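Local coordinates for cytochrome P450 CYP260B1 (Sorangium cellulosum, PDB 5HIW), which is a bacterial member of the cytochrome P450 family, and holds a protoporphyrin IX with its iron within a largely helical fold, at residues A[16-19]-A[20-24]; A[90-93]-A[94-97]. One frame throughout, in Å; residues are numbered along the deposited sequence.

Both contacts are local and sit near the start of a helix, contact 1 on helix 17-28 and contact 2 where the chain turns from helix 77-90 into helix 93-113. They share no element and lie on opposite sides of the chain's centre, with nearest atoms about 27 Å apart. Contact 1 is mostly buried and joins its backbone ladder to aromatic and aliphatic side chains. Contact 2 is only partly buried: its polar part is a serine N-cap, a water and an arginine paired with Glu202, while Val90, Leu91 and Val95 are buried, with Leu91 close to the haem.

Contact 1 (A[16-19]-A[20-24]); sequences SAFG and IHLAA
Leu22 lays its CD1 methyl over one face of the Phe18 ring, 3.9 Å from the ring centroid and 27° off the normal, a CH-pi contact displaced toward the rim. The methyl is closest to the far end of the ring, where CZ lies 3.6 Å from Leu22 CD1. The second methyl, Leu22 CD2, stays on the same side of the ring, out beyond its rim near Phe18 CE1. Phe18 CG stands anti to the backbone N (chi1 -178°), which swings the ring outward and somewhat toward the C-terminal end, beside the leucine one turn on. His21 meets the same phenyl group more loosely: Phe18 CD1 lies near the plane of the imidazole, at its edge, 4.1 Å from His21 ND1. That nitrogen is buried here without a polar partner in the model.

At the start of the helix, Ile20 folds back on Ser16, its CG1 3.3 Å from Ser16 O and its CD1 reaching Ser16 OG.

Beneath these side chains runs a ladder of four i to i+4 backbone bonds. Ile20 N donates to Ser16 O at 3.1 Å, and His21 N to Ala17 O at 2.9 Å. Leu22 N and Ala23 N continue the series to Phe18 O and Gly19 O, and this regular spacing brings Phe18 and Leu22 to the same side of the helix.

Further out, the ring of Phe18 meets that of Phe382, His21 stacks on Phe10, and Ser16 N is hydrogen-bonded to Asp14 OD1. The arrangement is the first turns of an alpha-helix with an i to i+4 aromatic-aliphatic pair, in the helix of a beta-alpha-beta unit between strands 4-5 and 31-34.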
loop_
_atom_site.group_PDB
_atom_site.type_symbol
_atom_site.label_atom_id
_atom_site.label_comp_id
_atom_site.label_asym_id
_atom_site.label_seq_id
_atom_site.Cartn_x
_atom_site.Cartn_y
_atom_site.Cartn_z
ATOM N N SER A 16 9.518 -6.090 14.676
ATOM C CA SER A 16 10.650 -5.351 14.205
ATOM C C SER A 16 11.843 -6.270 13.825
ATOM O O SER A 16 12.842 -5.783 13.285
ATOM C CB SER A 16 11.050 -4.289 15.249
ATOM O OG SER A 16 11.704 -4.998 16.308
ATOM N N ALA A 17 11.694 -7.592 13.950
ATOM C CA ALA A 17 12.854 -8.492 13.749
ATOM C C ALA A 17 13.271 -8.517 12.296
ATOM O O ALA A 17 14.471 -8.616 11.979
ATOM C CB ALA A 17 12.584 -9.912 14.222
ATOM N N PHE A 18 12.292 -8.412 11.404
ATOM C CA PHE A 18 12.620 -8.469 9.986
ATOM C C PHE A 18 13.391 -7.252 9.555
ATOM O O PHE A 18 14.357 -7.374 8.836
ATOM C CB PHE A 18 11.371 -8.606 9.160
ATOM C CG PHE A 18 11.620 -8.729 7.673
ATOM C CD1 PHE A 18 12.416 -9.739 7.176
ATOM C CD2 PHE A 18 10.967 -7.920 6.773
ATOM C CE1 PHE A 18 12.625 -9.882 5.847
ATOM C CE2 PHE A 18 11.160 -8.082 5.428
ATOM C CZ PHE A 18 12.000 -9.063 4.954
ATOM N N GLY A 19 13.029 -6.066 10.010
ATOM C CA GLY A 19 13.763 -4.879 9.556
ATOM C C GLY A 19 15.171 -4.896 10.132
ATOM O O GLY A 19 16.138 -4.511 9.475
ATOM N N ILE A 20 15.265 -5.373 11.353
ATOM C CA ILE A 20 16.606 -5.549 11.996
ATOM C C ILE A 20 17.498 -6.493 11.158
ATOM O O ILE A 20 18.695 -6.197 10.885
ATOM C CB ILE A 20 16.454 -6.077 13.415
ATOM C CG1 ILE A 20 15.884 -4.969 14.332
ATOM C CG2 ILE A 20 17.862 -6.539 13.947
ATOM C CD1 ILE A 20 15.495 -5.361 15.759
ATOM N N HIS A 21 16.905 -7.604 10.788
ATOM C CA HIS A 21 17.521 -8.665 9.952
ATOM C C HIS A 21 17.985 -8.137 8.617
ATOM O O HIS A 21 19.137 -8.367 8.221
ATOM C CB HIS A 21 16.464 -9.761 9.792
ATOM C CG HIS A 21 16.862 -10.952 8.998
ATOM N ND1 HIS A 21 16.175 -11.341 7.850
ATOM C CD2 HIS A 21 17.770 -11.925 9.248
ATOM C CE1 HIS A 21 16.703 -12.463 7.405
ATOM N NE2 HIS A 21 17.677 -12.827 8.223
ATOM N N LEU A 22 17.136 -7.378 7.929
ATOM C CA LEU A 22 17.568 -6.766 6.701
ATOM C C LEU A 22 18.654 -5.739 6.840
ATOM O O LEU A 22 19.555 -5.677 5.990
ATOM C CB LEU A 22 16.402 -6.109 5.938
ATOM C CG LEU A 22 15.339 -7.100 5.464
ATOM C CD1 LEU A 22 14.293 -6.298 4.715
ATOM C CD2 LEU A 22 15.868 -8.213 4.558
ATOM N N ALA A 23 18.558 -4.873 7.841
ATOM C CA ALA A 23 19.595 -3.868 7.983
ATOM C C ALA A 23 20.971 -4.547 8.340
ATOM O O ALA A 23 21.996 -4.093 7.834
ATOM C CB ALA A 23 19.218 -2.873 9.056
ATOM N N ALA A 24 20.941 -5.596 9.180
ATOM C CA ALA A 24 22.168 -6.417 9.460
ATOM C C ALA A 24 22.757 -7.040 8.175
ATOM O O ALA A 24 23.955 -6.919 7.888
ATOM C CB ALA A 24 21.888 -7.479 10.505
#

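Contact 2 (A[90-93]-A[94-97]); sequences VLSP and RVIS
Ser92 opens helix 93-113 from the N-cap position, its carbonyl reaching two amides of the first turn. The straighter bond comes from Ile96 N to Ser92 O, 3.0 Å at 165°; the one from Val95 N to the same oxygen is weak, bent to 121°. Ser97 N to Pro93 O continues the helical ladder at 3.0 Å. One water is a further polar link: it accepts from Arg94 N at 3.0 Å and has a weak, longer contact with Ser92 OG.

Carbon-to-oxygen van der Waals contacts make up most of the rest. Val95 presses CG1 to 3.2 Å from Val90 O, a buried carbonyl with no polar partner in the model, while CG2 approaches Ser92 OG at 3.5 Å. With CG1 of Ile96 anti to its carbonyl carbon (chi1 -57°), the branch runs back toward the preceding loop, 3.3 Å from Ser92 O. Ile96 CD1 and Leu91 CD2 form a looser apolar pair.

The charged group belongs to Arg94, whose chain bends at chi3, bringing one guanidinium face against Val95 CG2, which sits off-centre toward the rim; NH2 forms a salt bridge with Glu202 of helix 199-209.

The first-turn amides are thus shared out, that of Arg94 going to water and those of Val95 (weakly) and Ile96 to the Ser92 carbonyl, while the Glu202 carboxylate probably offsets the charge of Arg94 beside the nearby Arg98.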
loop_
_atom_site.group_PDB
_atom_site.type_symbol
_atom_site.label_atom_id
_atom_site.label_comp_id
_atom_site.label_asym_id
_atom_site.label_seq_id
_atom_site.Cartn_x
_atom_site.Cartn_y
_atom_site.Cartn_z
ATOM N N VAL A 90 -6.930 14.439 -9.377
ATOM C CA VAL A 90 -8.068 13.814 -8.743
ATOM C C VAL A 90 -7.758 13.381 -7.320
ATOM O O VAL A 90 -8.638 12.870 -6.679
ATOM C CB VAL A 90 -8.618 12.642 -9.543
ATOM C CG1 VAL A 90 -8.955 13.096 -10.967
ATOM C CG2 VAL A 90 -7.632 11.544 -9.634
ATOM N N LEU A 91 -6.514 13.537 -6.870
ATOM C CA LEU A 91 -6.159 13.214 -5.511
ATOM C C LEU A 91 -5.513 14.404 -4.745
ATOM O O LEU A 91 -4.683 14.226 -3.801
ATOM C CB LEU A 91 -5.179 12.046 -5.505
ATOM C CG LEU A 91 -5.834 10.761 -5.944
ATOM C CD1 LEU A 91 -4.805 9.737 -6.415
ATOM C CD2 LEU A 91 -6.744 10.185 -4.906
ATOM N N SER A 92 -5.962 15.588 -5.100
ATOM C CA SER A 92 -5.401 16.840 -4.574
ATOM C C SER A 92 -5.972 17.039 -3.197
ATOM O O SER A 92 -6.986 16.436 -2.854
ATOM C CB SER A 92 -5.822 17.968 -5.534
ATOM O OG SER A 92 -7.171 18.222 -5.338
ATOM N N PRO A 93 -5.457 18.019 -2.375
ATOM C CA PRO A 93 -5.953 18.206 -1.016
ATOM C C PRO A 93 -7.420 18.591 -0.941
ATOM O O PRO A 93 -8.157 18.115 -0.101
ATOM C CB PRO A 93 -5.026 19.303 -0.445
ATOM C CG PRO A 93 -3.742 19.006 -1.136
ATOM C CD PRO A 93 -4.130 18.650 -2.556
ATOM N N ARG A 94 -7.884 19.433 -1.827
ATOM C CA ARG A 94 -9.336 19.691 -1.873
ATOM C C ARG A 94 -10.161 18.395 -2.029
ATOM O O ARG A 94 -11.202 18.254 -1.391
ATOM C CB ARG A 94 -9.600 20.562 -3.102
ATOM C CG ARG A 94 -11.098 20.816 -3.293
ATOM C CD ARG A 94 -11.333 21.484 -4.671
ATOM N NE ARG A 94 -10.993 20.688 -5.873
ATOM C CZ ARG A 94 -11.688 19.647 -6.356
ATOM N NH1 ARG A 94 -12.747 19.180 -5.739
ATOM N NH2 ARG A 94 -11.304 19.059 -7.482
ATOM N N VAL A 95 -9.722 17.482 -2.909
ATOM C CA VAL A 95 -10.499 16.243 -3.184
ATOM C C VAL A 95 -10.459 15.335 -1.953
ATOM O O VAL A 95 -11.499 14.750 -1.526
ATOM C CB VAL A 95 -9.936 15.507 -4.424
ATOM C CG1 VAL A 95 -10.660 14.172 -4.572
ATOM C CG2 VAL A 95 -10.092 16.327 -5.718
ATOM N N ILE A 96 -9.267 15.243 -1.360
ATOM C CA ILE A 96 -9.059 14.422 -0.205
ATOM C C ILE A 96 -9.989 14.889 0.874
ATOM O O ILE A 96 -10.640 14.095 1.492
ATOM C CB ILE A 96 -7.581 14.335 0.235
ATOM C CG1 ILE A 96 -6.656 13.817 -0.843
ATOM C CG2 ILE A 96 -7.497 13.666 1.578
ATOM C CD1 ILE A 96 -6.901 12.367 -1.183
ATOM N N SER A 97 -10.074 16.190 1.176
ATOM C CA SER A 97 -10.932 16.629 2.249
ATOM C C SER A 97 -12.410 16.403 1.890
ATOM O O SER A 97 -13.204 16.017 2.745
ATOM C CB SER A 97 -10.732 18.167 2.454
ATOM O OG SER A 97 -11.688 18.664 3.319
HETATM O O HOH W 1 -6.437 21.045 -3.895
#